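Local structure of ATP-dependent 6-phosphofructokinase subunit beta (Saccharomyces cerevisiae, 3O8O) at residues 150-154 and 164-170; 169-174 and 290-296. The protein catalyses the ATP-dependent phosphorylation of D-fructose 6-phosphate to fructose 1,6-bisphosphate, the first committing step of glycolysis. All blocks are in the same frame, centred on the assembly; numbering follows the deposited sequence.

Contact 1: 150-154 and 164-170; sequences TVGSI and TIGAYSA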
loop_
_atom_site.group_PDB
_atom_site.type_symbol
_atom_site.label_atom_id
_atom_site.label_comp_id
_atom_site.label_asym_id
_atom_site.label_seq_id
_atom_site.Cartn_x
_atom_site.Cartn_y
_atom_site.Cartn_z
ATOM N N THR B 150 -24.487 -42.222 -14.226
ATOM C CA THR B 150 -23.707 -41.020 -14.463
ATOM C C THR B 150 -22.936 -41.404 -15.723
ATOM O O THR B 150 -22.114 -42.332 -15.703
ATOM C CB THR B 150 -22.761 -40.726 -13.241
ATOM O OG1 THR B 150 -23.276 -39.624 -12.473
ATOM C CG2 THR B 150 -21.374 -40.406 -13.695
ATOM N N VAL B 151 -23.236 -40.719 -16.827
ATOM C CA VAL B 151 -22.590 -41.034 -18.099
ATOM C C VAL B 151 -21.286 -40.295 -18.343
ATOM O O VAL B 151 -21.242 -39.072 -18.485
ATOM C CB VAL B 151 -23.575 -40.833 -19.321
ATOM C CG1 VAL B 151 -24.340 -39.543 -19.172
ATOM C CG2 VAL B 151 -22.819 -40.847 -20.635
ATOM N N GLY B 152 -20.217 -41.076 -18.374
ATOM C CA GLY B 152 -18.904 -40.530 -18.614
ATOM C C GLY B 152 -18.360 -41.132 -19.889
ATOM O O GLY B 152 -18.237 -42.349 -20.023
ATOM N N SER B 153 -18.029 -40.269 -20.838
ATOM C CA SER B 153 -17.487 -40.722 -22.108
ATOM C C SER B 153 -16.961 -39.541 -22.904
ATOM O O SER B 153 -17.573 -38.473 -22.898
ATOM C CB SER B 153 -18.577 -41.431 -22.898
ATOM O OG SER B 153 -18.059 -41.903 -24.120
ATOM N N ILE B 154 -15.833 -39.719 -23.583
ATOM C CA ILE B 154 -15.299 -38.617 -24.376
ATOM C C ILE B 154 -16.052 -38.397 -25.688
ATOM O O ILE B 154 -15.914 -37.329 -26.301
ATOM C CB ILE B 154 -13.795 -38.797 -24.743
ATOM C CG1 ILE B 154 -13.569 -40.102 -25.492
ATOM C CG2 ILE B 154 -12.949 -38.759 -23.510
ATOM C CD1 ILE B 154 -12.157 -40.226 -26.037
ATOM N N THR B 164 -21.337 -35.408 -22.248
ATOM C CA THR B 164 -20.968 -36.544 -21.420
ATOM C C THR B 164 -19.730 -36.100 -20.662
ATOM O O THR B 164 -18.936 -35.296 -21.160
ATOM C CB THR B 164 -20.620 -37.796 -22.254
ATOM O OG1 THR B 164 -19.772 -37.433 -23.350
ATOM C CG2 THR B 164 -21.894 -38.455 -22.767
ATOM N N ILE B 165 -19.558 -36.602 -19.453
ATOM C CA ILE B 165 -18.392 -36.209 -18.685
ATOM C C ILE B 165 -17.176 -36.661 -19.483
ATOM O O ILE B 165 -17.094 -37.818 -19.875
ATOM C CB ILE B 165 -18.367 -36.889 -17.289
ATOM C CG1 ILE B 165 -19.589 -36.467 -16.478
ATOM C CG2 ILE B 165 -17.109 -36.494 -16.538
ATOM C CD1 ILE B 165 -19.703 -37.172 -15.142
ATOM N N GLY B 166 -16.246 -35.748 -19.738
ATOM C CA GLY B 166 -15.041 -36.108 -20.473
ATOM C C GLY B 166 -15.012 -35.646 -21.919
ATOM O O GLY B 166 -13.945 -35.560 -22.537
ATOM N N ALA B 167 -16.185 -35.343 -22.464
ATOM C CA ALA B 167 -16.281 -34.902 -23.845
ATOM C C ALA B 167 -15.389 -33.701 -24.120
ATOM O O ALA B 167 -14.450 -33.781 -24.915
ATOM C CB ALA B 167 -17.709 -34.570 -24.169
ATOM N N TYR B 168 -15.682 -32.586 -23.468
ATOM C CA TYR B 168 -14.882 -31.388 -23.672
ATOM C C TYR B 168 -13.399 -31.545 -23.348
ATOM O O TYR B 168 -12.563 -30.849 -23.921
ATOM C CB TYR B 168 -15.470 -30.239 -22.885
ATOM C CG TYR B 168 -16.704 -29.701 -23.539
ATOM C CD1 TYR B 168 -17.975 -29.957 -23.018
ATOM C CD2 TYR B 168 -16.599 -28.913 -24.676
ATOM C CE1 TYR B 168 -19.107 -29.425 -23.617
ATOM C CE2 TYR B 168 -17.708 -28.377 -25.282
ATOM C CZ TYR B 168 -18.968 -28.626 -24.756
ATOM O OH TYR B 168 -20.083 -28.064 -25.368
ATOM N N SER B 169 -13.064 -32.448 -22.431
ATOM C CA SER B 169 -11.667 -32.674 -22.100
ATOM C C SER B 169 -11.014 -33.312 -23.321
ATOM O O SER B 169 -9.912 -32.947 -23.725
ATOM C CB SER B 169 -11.528 -33.604 -20.889
ATOM O OG SER B 169 -11.973 -32.981 -19.696
ATOM N N ALA B 170 -11.699 -34.281 -23.910
ATOM C CA ALA B 170 -11.182 -34.930 -25.096
ATOM C C ALA B 170 -11.024 -33.858 -26.184
ATOM O O ALA B 170 -9.993 -33.797 -26.861
ATOM C CB ALA B 170 -12.135 -35.991 -25.538
#
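Thr164, in the p rotamer, turns its OG1 onto the backbone of 150-154 and donates a very short 2.5 Å hydrogen bond to Ser153 O, while its CG2 packs 3.3 Å from Val151 CG2. Beside it a single bridge joins Gly152 and Ile165: Ile165 N donates to Val151 O (3.1 Å) and Ser153 N to Ile165 O (2.8 Å). Ile165, chi1 m and chi2 t, extends its CD1 to 3.9 Å from Thr150 CG2. A type II turn from Thr164 to Ala167 then leads into helix 167-187; Gly166, the N-cap residue, has phi/psi of 104/-19, angles that call for glycine. Ile154 lays CB 3.4 Å from Ala170 CB, and its p, t conformation places CD1 against Arg291 and the bound fructose 6-phosphate. Ser153 is t, its OG making a weak hydrogen bond to the backbone N of Asp155, a residue predicted to be the proton acceptor. Backbone hydrogen bonds, the Thr164 hydroxyl and apolar packing thus hold the substrate-binding residues Ser153 and Ile154 against the start of the helix.

Contact 2: 169-174 and 290-296; sequences SALDRI and QRGGTAV. With F6P (6-O-phosphono-beta-D-fructofuranose), chain K.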
loop_
_atom_site.group_PDB
_atom_site.type_symbol
_atom_site.label_atom_id
_atom_site.label_comp_id
_atom_site.label_asym_id
_atom_site.label_seq_id
_atom_site.Cartn_x
_atom_site.Cartn_y
_atom_site.Cartn_z
ATOM N N SER B 169 -13.064 -32.448 -22.431
ATOM C CA SER B 169 -11.667 -32.674 -22.100
ATOM C C SER B 169 -11.014 -33.312 -23.321
ATOM O O SER B 169 -9.912 -32.947 -23.725
ATOM C CB SER B 169 -11.528 -33.604 -20.889
ATOM O OG SER B 169 -11.973 -32.981 -19.696
ATOM N N ALA B 170 -11.699 -34.281 -23.910
ATOM C CA ALA B 170 -11.182 -34.930 -25.096
ATOM C C ALA B 170 -11.024 -33.858 -26.184
ATOM O O ALA B 170 -9.993 -33.797 -26.861
ATOM C CB ALA B 170 -12.135 -35.991 -25.538
ATOM N N LEU B 171 -12.038 -33.004 -26.333
ATOM C CA LEU B 171 -11.990 -31.940 -27.335
ATOM C C LEU B 171 -10.771 -31.046 -27.136
ATOM O O LEU B 171 -10.175 -30.592 -28.104
ATOM C CB LEU B 171 -13.264 -31.089 -27.287
ATOM C CG LEU B 171 -13.276 -29.818 -28.168
ATOM C CD1 LEU B 171 -13.071 -30.204 -29.620
ATOM C CD2 LEU B 171 -14.602 -29.037 -27.971
ATOM N N ASP B 172 -10.424 -30.784 -25.870
ATOM C CA ASP B 172 -9.256 -29.968 -25.495
ATOM C C ASP B 172 -7.987 -30.686 -25.961
ATOM O O ASP B 172 -7.110 -30.109 -26.591
ATOM C CB ASP B 172 -9.215 -29.797 -23.965
ATOM C CG ASP B 172 -8.076 -28.899 -23.495
ATOM O OD1 ASP B 172 -8.198 -27.648 -23.586
ATOM O OD2 ASP B 172 -7.056 -29.459 -23.037
ATOM N N ARG B 173 -7.903 -31.963 -25.641
ATOM C CA ARG B 173 -6.760 -32.741 -26.046
ATOM C C ARG B 173 -6.574 -32.693 -27.554
ATOM O O ARG B 173 -5.454 -32.543 -28.045
ATOM C CB ARG B 173 -6.926 -34.188 -25.577
ATOM C CG ARG B 173 -5.851 -34.611 -24.602
ATOM C CD ARG B 173 -5.787 -33.635 -23.428
ATOM N NE ARG B 173 -6.611 -34.084 -22.313
ATOM C CZ ARG B 173 -7.176 -33.270 -21.430
ATOM N NH1 ARG B 173 -7.015 -31.960 -21.542
ATOM N NH2 ARG B 173 -7.884 -33.767 -20.427
ATOM N N ILE B 174 -7.685 -32.817 -28.284
ATOM C CA ILE B 174 -7.667 -32.808 -29.751
ATOM C C ILE B 174 -7.130 -31.495 -30.298
ATOM O O ILE B 174 -6.172 -31.487 -31.060
ATOM C CB ILE B 174 -9.100 -33.080 -30.348
ATOM C CG1 ILE B 174 -9.496 -34.548 -30.109
ATOM C CG2 ILE B 174 -9.125 -32.767 -31.849
ATOM C CD1 ILE B 174 -10.951 -34.864 -30.357
ATOM N N GLN B 290 -6.406 -38.698 -26.356
ATOM C CA GLN B 290 -7.705 -38.059 -26.270
ATOM C C GLN B 290 -8.437 -38.529 -25.017
ATOM O O GLN B 290 -9.372 -37.877 -24.547
ATOM C CB GLN B 290 -8.530 -38.384 -27.517
ATOM C CG GLN B 290 -7.874 -37.948 -28.817
ATOM C CD GLN B 290 -8.603 -38.464 -30.042
ATOM O OE1 GLN B 290 -9.652 -37.939 -30.436
ATOM N NE2 GLN B 290 -8.052 -39.509 -30.649
ATOM N N ARG B 291 -7.995 -39.656 -24.473
ATOM C CA ARG B 291 -8.612 -40.236 -23.286
ATOM C C ARG B 291 -7.905 -39.829 -22.001
ATOM O O ARG B 291 -8.493 -39.878 -20.923
ATOM C CB ARG B 291 -8.614 -41.762 -23.410
ATOM C CG ARG B 291 -9.591 -42.276 -24.440
ATOM C CD ARG B 291 -10.986 -42.384 -23.846
ATOM N NE ARG B 291 -11.070 -43.535 -22.961
ATOM C CZ ARG B 291 -10.984 -44.788 -23.387
ATOM N NH1 ARG B 291 -10.825 -45.034 -24.686
ATOM N NH2 ARG B 291 -11.023 -45.792 -22.521
ATOM N N GLY B 292 -6.641 -39.430 -22.127
ATOM C CA GLY B 292 -5.853 -39.032 -20.976
ATOM C C GLY B 292 -5.964 -37.572 -20.580
ATOM O O GLY B 292 -6.857 -36.839 -21.037
ATOM N N GLY B 293 -5.045 -37.142 -19.722
ATOM C CA GLY B 293 -5.083 -35.772 -19.267
ATOM C C GLY B 293 -6.063 -35.558 -18.126
ATOM O O GLY B 293 -6.961 -36.365 -17.883
ATOM N N THR B 294 -5.884 -34.455 -17.412
ATOM C CA THR B 294 -6.722 -34.120 -16.279
ATOM C C THR B 294 -8.017 -33.504 -16.786
ATOM O O THR B 294 -8.058 -32.903 -17.861
ATOM C CB THR B 294 -6.003 -33.118 -15.401
ATOM O OG1 THR B 294 -6.486 -31.797 -15.701
ATOM C CG2 THR B 294 -4.516 -33.155 -15.689
ATOM N N ALA B 295 -9.084 -33.625 -16.019
ATOM C CA ALA B 295 -10.320 -33.055 -16.493
ATOM C C ALA B 295 -10.253 -31.528 -16.646
ATOM O O ALA B 295 -9.704 -30.824 -15.794
ATOM C CB ALA B 295 -11.453 -33.440 -15.567
ATOM N N VAL B 296 -10.798 -31.038 -17.756
ATOM C CA VAL B 296 -10.888 -29.620 -18.052
ATOM C C VAL B 296 -11.870 -29.043 -17.018
ATOM O O VAL B 296 -12.727 -29.765 -16.522
ATOM C CB VAL B 296 -11.425 -29.435 -19.507
ATOM C CG1 VAL B 296 -12.095 -28.048 -19.693
ATOM C CG2 VAL B 296 -10.275 -29.633 -20.487
HETATM O O1 F6P K . -15.371 -45.329 -25.136
HETATM C C1 F6P K . -15.378 -44.907 -26.500
HETATM C C2 F6P K . -13.942 -44.854 -27.024
HETATM O O2 F6P K . -13.148 -43.932 -26.289
HETATM C C3 F6P K . -13.885 -44.447 -28.495
HETATM O O3 F6P K . -13.786 -43.027 -28.663
HETATM C C4 F6P K . -12.658 -45.275 -28.985
HETATM O O4 F6P K . -12.683 -45.507 -30.397
HETATM C C5 F6P K . -12.793 -46.567 -28.123
HETATM O O5 F6P K . -13.328 -46.106 -26.883
HETATM C C6 F6P K . -11.468 -47.190 -27.749
HETATM O O6 F6P K . -11.798 -48.337 -26.964
HETATM P P F6P K . -10.454 -49.035 -26.425
HETATM O O1P F6P K . -9.761 -48.079 -25.526
HETATM O O2P F6P K . -10.843 -50.344 -25.572
HETATM O O3P F6P K . -9.461 -49.416 -27.656
#
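Arg173 lays its side chain over the backbone of 290-296, CB 4.0 Å from Gln290 CA and the guanidinium reaching the carbonyls of Gly292 and Thr294. Its NE donates to Gly292 O (3.0 Å), and its NH2 to Thr294 O (2.7 Å) and, at 3.3 Å, to Gly292 O; both carbonyls lie at the edge of the guanidinium, near its plane. NH1 is held from the helix itself, by a salt bridge to Asp172 OD2 (2.9 Å). At Gly293 a CB would clash with Arg173 NE, and phi/psi of 82/161 by themselves call for glycine. At the end of the loop, Val296 N donates to Ser169 OG (3.0 Å, nearly linear), a hydroxyl also hydrogen-bonded to Asp299 in helix 297-316. Val296 CG2 covers Asp172 CB at 3.6 Å. At the other end, Ala170 CB meets Gln290 O (3.5 Å) and Ile174 CD1 reaches Gln290 OE1 (3.3 Å); Gln290 NE2 is hydrogen-bonded to Gly287 O and its OE1 to Met197 N. Arg291 points away from the helix. Its NH1 lies 3.0 Å from F6P O2 and makes a weak 3.3 Å hydrogen bond to F6P O1P, while its NH2 forms a salt bridge with Asp14; Asp155, Glu254, His288 and Gly198, with Arg191 of the alpha subunit, also bind this sugar phosphate. The loop is therefore hydrogen-bonded to the helix through Gly292, Thr294 and Val296, while the Arg291 guanidinium lies in the fructose 6-phosphate site of a phosphofructokinase catalytic domain, shared between subunits.

How the contacts relate
From the N terminus, strand 146-151 of the seven-stranded sheet runs into 150-154, and contact 1 closes a short loop whose nine intervening residues contain neither helix nor strand. Helix 167-187 follows at once, and from its first turns contact 2 spans 115 residues, including strands 191-196, 216-218, 248-253 and 281-285 of the parallel sheet, to reach the loop before helix 297-316. The two closures neither nest nor cross: they run in series, sharing Ser169 and Ala170. Their centres are about 9 Å apart, and they touch where Ile154 CD1 packs 3.3 Å from Arg291 CD. Helix 167-187 thereby links loops from both sheets around the fructose 6-phosphate pocket.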